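Local coordinates for putative type VI secretion protein (Escherichia coli, PDB 6SKI) that acts as a phospholipase effector toxin of the type VI secretion system, probably through an alpha/beta-hydrolase catalytic domain, and is carried by the VgrG spike, at residues C185-I189 / F229-K233; E287-N291 / P525-N529. Residue numbers count along the deposited sequence, not the author numbering.

Contact 1: residues C185-I189 / F229-K233; sequences CIAKI and FYDGK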
loop_
_atom_site.group_PDB
_atom_site.type_symbol
_atom_site.label_atom_id
_atom_site.label_comp_id
_atom_site.label_asym_id
_atom_site.label_seq_id
_atom_site.Cartn_x
_atom_site.Cartn_y
_atom_site.Cartn_z
ATOM N N CYS A 185 -29.475 15.618 -1.725
ATOM C CA CYS A 185 -28.633 15.741 -0.551
ATOM C C CYS A 185 -27.886 14.431 -0.349
ATOM O O CYS A 185 -28.447 13.348 -0.554
ATOM C CB CYS A 185 -29.466 16.068 0.687
ATOM S SG CYS A 185 -28.506 16.243 2.193
ATOM N N ILE A 186 -26.622 14.529 0.043
ATOM C CA ILE A 186 -25.837 13.343 0.357
ATOM C C ILE A 186 -26.267 12.865 1.737
ATOM O O ILE A 186 -25.940 13.482 2.752
ATOM C CB ILE A 186 -24.334 13.628 0.298
ATOM C CG1 ILE A 186 -23.949 14.063 -1.114
ATOM C CG2 ILE A 186 -23.546 12.400 0.704
ATOM C CD1 ILE A 186 -22.540 14.559 -1.241
ATOM N N ALA A 187 -27.004 11.762 1.774
ATOM C CA ALA A 187 -27.583 11.264 3.009
ATOM C C ALA A 187 -26.615 10.420 3.814
ATOM O O ALA A 187 -26.888 10.131 4.983
ATOM C CB ALA A 187 -28.835 10.438 2.707
ATOM N N LYS A 188 -25.501 10.015 3.214
ATOM C CA LYS A 188 -24.515 9.194 3.894
ATOM C C LYS A 188 -23.206 9.288 3.131
ATOM O O LYS A 188 -23.203 9.328 1.901
ATOM C CB LYS A 188 -24.975 7.738 3.985
ATOM C CG LYS A 188 -24.299 6.937 5.071
ATOM C CD LYS A 188 -24.848 5.528 5.113
ATOM C CE LYS A 188 -23.960 4.615 5.931
ATOM N NZ LYS A 188 -24.688 3.395 6.368
ATOM N N ILE A 189 -22.105 9.332 3.866
ATOM C CA ILE A 189 -20.768 9.269 3.294
ATOM C C ILE A 189 -20.166 7.943 3.727
ATOM O O ILE A 189 -19.906 7.726 4.916
ATOM C CB ILE A 189 -19.892 10.447 3.733
ATOM C CG1 ILE A 189 -20.412 11.755 3.134
ATOM C CG2 ILE A 189 -18.445 10.205 3.344
ATOM C CD1 ILE A 189 -19.934 12.020 1.733
ATOM N N PHE A 229 -24.816 20.475 3.129
ATOM C CA PHE A 229 -25.272 19.568 4.169
ATOM C C PHE A 229 -25.146 18.122 3.710
ATOM O O PHE A 229 -25.559 17.768 2.602
ATOM C CB PHE A 229 -26.722 19.872 4.533
ATOM C CG PHE A 229 -27.343 18.853 5.435
ATOM C CD1 PHE A 229 -28.388 18.070 4.995
ATOM C CD2 PHE A 229 -26.892 18.689 6.730
ATOM C CE1 PHE A 229 -28.959 17.131 5.817
ATOM C CE2 PHE A 229 -27.464 17.752 7.558
ATOM C CZ PHE A 229 -28.498 16.972 7.101
ATOM N N TYR A 230 -24.568 17.284 4.565
ATOM C CA TYR A 230 -24.571 15.845 4.348
ATOM C C TYR A 230 -25.014 15.166 5.631
ATOM O O TYR A 230 -24.548 15.520 6.718
ATOM C CB TYR A 230 -23.199 15.322 3.904
ATOM C CG TYR A 230 -22.047 15.612 4.837
ATOM C CD1 TYR A 230 -21.319 16.784 4.727
ATOM C CD2 TYR A 230 -21.661 14.691 5.798
ATOM C CE1 TYR A 230 -20.261 17.042 5.564
ATOM C CE2 TYR A 230 -20.605 14.942 6.636
ATOM C CZ TYR A 230 -19.907 16.117 6.515
ATOM O OH TYR A 230 -18.851 16.369 7.355
ATOM N N ASP A 231 -25.921 14.205 5.505
ATOM C CA ASP A 231 -26.442 13.498 6.659
ATOM C C ASP A 231 -25.481 12.382 7.063
ATOM O O ASP A 231 -24.445 12.157 6.433
ATOM C CB ASP A 231 -27.834 12.955 6.354
ATOM C CG ASP A 231 -28.703 12.860 7.584
ATOM O OD1 ASP A 231 -28.446 13.602 8.551
ATOM O OD2 ASP A 231 -29.647 12.045 7.584
ATOM N N GLY A 232 -25.820 11.677 8.133
ATOM C CA GLY A 232 -24.984 10.594 8.600
ATOM C C GLY A 232 -23.894 11.072 9.530
ATOM O O GLY A 232 -23.825 12.238 9.931
ATOM N N LYS A 233 -23.025 10.136 9.890
ATOM C CA LYS A 233 -21.877 10.462 10.721
ATOM C C LYS A 233 -21.026 11.519 10.026
ATOM O O LYS A 233 -20.688 11.358 8.846
ATOM C CB LYS A 233 -21.048 9.211 10.998
ATOM C CG LYS A 233 -21.770 8.173 11.833
ATOM C CD LYS A 233 -21.067 6.834 11.769
ATOM C CE LYS A 233 -21.855 5.764 12.499
ATOM N NZ LYS A 233 -23.210 5.572 11.914
#
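Cys185 lays its sulfur beside the ring of Phe229, an oblique sulfur-aromatic contact in which SG sits 3.3 Å from Phe229 CD1 and 4.5 Å from the ring centroid. It lies in a beta-alpha-beta crossover of an alpha/beta-hydrolase-type sheet, whose return loop packs along the first strand. Strand 184-195 and strand 237-243 are parallel, and residues 229-233 belong to the return loop that leaves helix 215-225 and runs back to the second strand. A single hydrogen bond joins the two segments, from Asp231 N to Ile186 O at 2.8 Å, and the same carbonyl oxygen also takes a CA-H...O contact from Tyr230 CA at 3.2 Å. The Tyr230 side chain packs on the strand, its CD2 4.2 Å from Ile189 CG1 and its CB 4.1 Å from Ile186 CB, with Leu225 and Ile221 of helix 215-225 adding to this apolar patch; its hydroxyl is hydrogen-bonded to Pro234 O. Asp231 OD2 pairs with the hydroxyl of Tyr4 on strand 4-9. Phe229 also packs on the backbone of the second protein chain, presumably the VgrG domain of the complex. At Gly232 a side chain would not fit: with phi 86° and psi -174°, an ideal CB would press on the preceding carbonyl and lie 3.5 Å from Ala187 O.

Contact 2: residues E287-N291 / P525-N529; sequences EYRYN and PNKPN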
loop_
_atom_site.group_PDB
_atom_site.type_symbol
_atom_site.label_atom_id
_atom_site.label_comp_id
_atom_site.label_asym_id
_atom_site.label_seq_id
_atom_site.Cartn_x
_atom_site.Cartn_y
_atom_site.Cartn_z
ATOM N N GLU A 287 5.604 -15.477 1.554
ATOM C CA GLU A 287 6.394 -14.292 1.846
ATOM C C GLU A 287 7.167 -14.566 3.125
ATOM O O GLU A 287 6.569 -14.896 4.154
ATOM C CB GLU A 287 5.513 -13.055 1.992
ATOM C CG GLU A 287 6.256 -11.820 2.465
ATOM C CD GLU A 287 7.336 -11.380 1.501
ATOM O OE1 GLU A 287 7.219 -11.666 0.294
ATOM O OE2 GLU A 287 8.307 -10.743 1.950
ATOM N N TYR A 288 8.489 -14.437 3.057
ATOM C CA TYR A 288 9.354 -14.899 4.128
ATOM C C TYR A 288 10.397 -13.876 4.542
ATOM O O TYR A 288 11.227 -14.184 5.400
ATOM C CB TYR A 288 10.061 -16.190 3.704
ATOM C CG TYR A 288 9.107 -17.296 3.336
ATOM C CD1 TYR A 288 8.157 -17.741 4.235
ATOM C CD2 TYR A 288 9.135 -17.869 2.077
ATOM C CE1 TYR A 288 7.280 -18.741 3.900
ATOM C CE2 TYR A 288 8.260 -18.869 1.733
ATOM C CZ TYR A 288 7.333 -19.300 2.649
ATOM O OH TYR A 288 6.454 -20.299 2.317
ATOM N N ARG A 289 10.386 -12.682 3.963
ATOM C CA ARG A 289 11.418 -11.698 4.225
ATOM C C ARG A 289 11.337 -11.197 5.662
ATOM O O ARG A 289 10.285 -11.220 6.305
ATOM C CB ARG A 289 11.287 -10.532 3.252
ATOM C CG ARG A 289 11.960 -10.774 1.925
ATOM C CD ARG A 289 11.792 -9.587 1.016
ATOM N NE ARG A 289 10.409 -9.448 0.584
ATOM C CZ ARG A 289 10.014 -8.640 -0.390
ATOM N NH1 ARG A 289 10.901 -7.899 -1.032
ATOM N NH2 ARG A 289 8.733 -8.576 -0.721
ATOM N N TYR A 290 12.480 -10.737 6.166
ATOM C CA TYR A 290 12.533 -10.209 7.521
ATOM C C TYR A 290 11.916 -8.819 7.591
ATOM O O TYR A 290 11.200 -8.501 8.546
ATOM C CB TYR A 290 13.982 -10.185 8.014
ATOM C CG TYR A 290 14.177 -9.502 9.345
ATOM C CD1 TYR A 290 14.147 -10.223 10.526
ATOM C CD2 TYR A 290 14.400 -8.135 9.422
ATOM C CE1 TYR A 290 14.323 -9.605 11.742
ATOM C CE2 TYR A 290 14.573 -7.510 10.629
ATOM C CZ TYR A 290 14.536 -8.247 11.787
ATOM O OH TYR A 290 14.713 -7.627 13.001
ATOM N N ASN A 291 12.172 -7.988 6.587
ATOM C CA ASN A 291 11.649 -6.632 6.550
ATOM C C ASN A 291 10.184 -6.579 6.148
ATOM O O ASN A 291 9.602 -5.491 6.136
ATOM C CB ASN A 291 12.471 -5.781 5.583
ATOM C CG ASN A 291 13.728 -5.239 6.216
ATOM O OD1 ASN A 291 13.793 -5.045 7.425
ATOM N ND2 ASN A 291 14.743 -5.001 5.400
ATOM N N PRO A 525 18.754 -6.423 1.780
ATOM C CA PRO A 525 17.421 -5.819 1.892
ATOM C C PRO A 525 16.303 -6.836 1.933
ATOM O O PRO A 525 15.294 -6.607 2.609
ATOM C CB PRO A 525 17.332 -4.948 0.631
ATOM C CG PRO A 525 18.749 -4.785 0.186
ATOM C CD PRO A 525 19.368 -6.102 0.486
ATOM N N ASN A 526 16.457 -7.957 1.241
ATOM C CA ASN A 526 15.411 -8.953 1.091
ATOM C C ASN A 526 15.799 -10.235 1.803
ATOM O O ASN A 526 15.531 -11.338 1.334
ATOM C CB ASN A 526 15.134 -9.219 -0.384
ATOM C CG ASN A 526 14.774 -7.963 -1.134
ATOM O OD1 ASN A 526 13.773 -7.316 -0.836
ATOM N ND2 ASN A 526 15.598 -7.599 -2.104
ATOM N N LYS A 527 16.414 -10.092 2.963
ATOM C CA LYS A 527 16.912 -11.252 3.678
ATOM C C LYS A 527 15.753 -11.995 4.331
ATOM O O LYS A 527 14.852 -11.368 4.891
ATOM C CB LYS A 527 17.925 -10.825 4.735
ATOM C CG LYS A 527 17.913 -11.639 6.005
ATOM C CD LYS A 527 18.422 -10.821 7.168
ATOM C CE LYS A 527 17.878 -11.336 8.479
ATOM N NZ LYS A 527 18.040 -10.324 9.556
ATOM N N PRO A 528 15.747 -13.321 4.247
ATOM C CA PRO A 528 14.637 -14.085 4.815
ATOM C C PRO A 528 14.600 -13.976 6.328
ATOM O O PRO A 528 15.622 -13.783 6.988
ATOM C CB PRO A 528 14.942 -15.517 4.366
ATOM C CG PRO A 528 16.423 -15.520 4.220
ATOM C CD PRO A 528 16.700 -14.206 3.563
ATOM N N ASN A 529 13.400 -14.104 6.876
ATOM C CA ASN A 529 13.265 -14.205 8.315
ATOM C C ASN A 529 13.886 -15.517 8.781
ATOM O O ASN A 529 13.976 -16.488 8.027
ATOM C CB ASN A 529 11.792 -14.122 8.711
ATOM C CG ASN A 529 11.592 -13.714 10.151
ATOM O OD1 ASN A 529 12.114 -12.695 10.597
ATOM N ND2 ASN A 529 10.824 -14.504 10.885
#
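Tyr290, Arg289 and Asn529 bury the most surface where two irregular loops meet in a one-residue antiparallel beta bridge, an example of how distant chain segments can be stitched together without a regular sheet. Arg289 and Pro528 form the non-hydrogen-bonded pair, their CA atoms 4.1 Å apart, flanked by the hydrogen bonds from Asn529 N to Tyr288 O (2.6 Å) and from Tyr290 N to Lys527 O (2.8 Å). The Tyr290 ring receives Lys527 over one face in a cation-pi interaction, NZ 4.1 Å from the centroid, while Asn529 OD1 approaches Tyr290 CD1 to 3.2 Å; the amide ND2 of Asn529 bonds to Ile533 O. Arg289 directs its guanidinium between two partners: its NE forms a salt bridge with Glu287 OE2 at 2.8 Å, and its NH1 donates to Asn526 OD1 at 2.9 Å. The arginine also touches residues of a possible Ser-His-Asp triad, as expected of a lipase, and Glu287 OE1 is hydrogen-bonded to Ser489 OG and, weakly, to His310 N; the junction probably borders the active site. At the other end, Asn291 ND2 donates a hydrogen bond to Pro525 O at 3.3 Å.

How the contacts relate
From the N terminus, the chain first enters contact 1 on strand 184-195, runs through helices 198-211 and 215-225, and closes a crossover of 39 intervening residues, mostly helical, just before strand 237-243. Contact 2 opens only after strand 278-284, and residues 525-529 close it 233 residues later, near the C-terminal end of the modelled chain. The two are therefore in series, neither nested nor crossed. Contact 1 is local, joining a strand of the central sheet to the loop that leads into the next parallel strand; contact 2 is long-range, bringing the late part of the chain back onto the catalytic family region. Their centres lie about 45 Å apart, on opposite sides of the chain's centre.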